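Local atomic coordinates of Asl2047 protein (Nostoc sp., PDB entry 3HFN), a protein that probably binds RNA as a cyanobacterial homologue of Hfq, a hexameric Sm-like protein with altered RNA-binding properties. Residues I28-V31 against T32-I36. Numbering follows the deposited sequence.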
loop_
_atom_site.group_PDB
_atom_site.type_symbol
_atom_site.label_atom_id
_atom_site.label_comp_id
_atom_site.label_asym_id
_atom_site.label_seq_id
_atom_site.Cartn_x
_atom_site.Cartn_y
_atom_site.Cartn_z
ATOM N N ILE A 28 -3.832 6.217 17.731
ATOM C CA ILE A 28 -3.753 6.012 16.271
ATOM C C ILE A 28 -3.160 4.635 15.997
ATOM O O ILE A 28 -1.981 4.388 16.288
ATOM C CB ILE A 28 -2.819 7.059 15.640
ATOM C CG1 ILE A 28 -3.261 8.499 16.008
ATOM C CG2 ILE A 28 -2.723 6.824 14.127
ATOM C CD1 ILE A 28 -2.133 9.429 16.205
ATOM N N LYS A 29 -3.954 3.741 15.419
ATOM C CA LYS A 29 -3.460 2.384 15.217
ATOM C C LYS A 29 -2.890 2.290 13.840
ATOM O O LYS A 29 -3.606 2.322 12.850
ATOM C CB LYS A 29 -4.524 1.306 15.413
ATOM C CG LYS A 29 -3.991 -0.100 15.574
ATOM C CD LYS A 29 -3.766 -0.411 17.053
ATOM C CE LYS A 29 -3.102 -1.797 17.328
ATOM N NZ LYS A 29 -3.677 -2.940 16.575
ATOM N N LEU A 30 -1.573 2.185 13.807
ATOM C CA LEU A 30 -0.832 2.059 12.566
ATOM C C LEU A 30 -0.927 0.634 12.088
ATOM O O LEU A 30 -1.166 -0.270 12.867
ATOM C CB LEU A 30 0.607 2.540 12.733
ATOM C CG LEU A 30 0.979 4.030 12.448
ATOM C CD1 LEU A 30 -0.142 5.025 12.647
ATOM C CD2 LEU A 30 2.179 4.399 13.270
ATOM N N VAL A 31 -0.788 0.442 10.791
ATOM C CA VAL A 31 -1.017 -0.845 10.139
ATOM C C VAL A 31 0.051 -1.827 10.497
ATOM O O VAL A 31 0.066 -2.963 9.971
ATOM C CB VAL A 31 -1.091 -0.687 8.604
ATOM C CG1 VAL A 31 -2.038 0.441 8.261
ATOM C CG2 VAL A 31 0.274 -0.392 8.012
ATOM N N THR A 32 0.922 -1.362 11.402
ATOM C CA THR A 32 2.080 -2.092 11.976
ATOM C C THR A 32 1.709 -2.819 13.261
ATOM O O THR A 32 2.363 -3.776 13.627
ATOM C CB THR A 32 3.253 -1.107 12.291
ATOM O OG1 THR A 32 3.588 -0.376 11.114
ATOM C CG2 THR A 32 4.470 -1.814 12.732
ATOM N N GLY A 33 0.656 -2.355 13.943
ATOM C CA GLY A 33 0.387 -2.748 15.326
ATOM C C GLY A 33 0.839 -1.665 16.275
ATOM O O GLY A 33 0.942 -1.887 17.464
ATOM N N ASP A 34 1.141 -0.497 15.739
ATOM C CA ASP A 34 1.685 0.585 16.520
ATOM C C ASP A 34 0.550 1.420 17.105
ATOM O O ASP A 34 0.128 2.421 16.469
ATOM C CB ASP A 34 2.561 1.532 15.646
ATOM C CG ASP A 34 4.006 0.979 15.348
ATOM O OD1 ASP A 34 4.796 0.686 16.286
ATOM O OD2 ASP A 34 4.384 0.911 14.139
ATOM N N ALA A 35 0.091 1.093 18.312
ATOM C CA ALA A 35 -0.912 1.949 18.966
ATOM C C ALA A 35 -0.182 3.182 19.493
ATOM O O ALA A 35 0.633 3.072 20.400
ATOM C CB ALA A 35 -1.628 1.211 20.086
ATOM N N ILE A 36 -0.433 4.346 18.903
ATOM C CA ILE A 36 0.338 5.531 19.230
ATOM C C ILE A 36 -0.462 6.394 20.162
ATOM O O ILE A 36 -1.449 6.960 19.793
ATOM C CB ILE A 36 0.828 6.348 17.956
ATOM C CG1 ILE A 36 1.683 5.470 16.994
ATOM C CG2 ILE A 36 1.518 7.637 18.387
ATOM C CD1 ILE A 36 3.096 6.029 16.648
#
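With chi1 at -165° K29 sets CG opposite its own backbone N, and a bend at chi2 (91°) then lays the chain across to A35 and G33. Its CD rests 4.0 Å from A35 CB, alongside in a non-hydrogen-bonded pair, while CE passes near the carbonyl oxygen of G33. Replacing K29 by an alanine would probably uncover the methyl of A35 and, at the interface with the next subunit, leave D34 without the weak, long ion pair it makes with K29 of that copy. The opposite face carries I28 and I36, and L30 CD2 packs 3.9 Å from I36 CD1; nearer the turn, L30 CB lies 3.6 Å from D34 CB. I60 and I65 of the same chain pack on the I28 and L30 side chains, and Y67 of the second subunit packs on L30 and I36. Between the faces, I28 and I36 exchange two backbone hydrogen bonds, N to O in each direction. Nearer the turn, L30 N reaches D34 O at 3.2 Å in a nearly straight bond (173°), and G33 N closes on L30 O at 3.0 Å. The positive phi of G33 would press any side chain against the preceding carbonyl, which explains the glycine. A type I turn followed by a G1 beta bulge thus joins strands 25-30 and 35-43, a beta hairpin within the strongly bent, five-stranded antiparallel sheet of the Sm/Hfq fold.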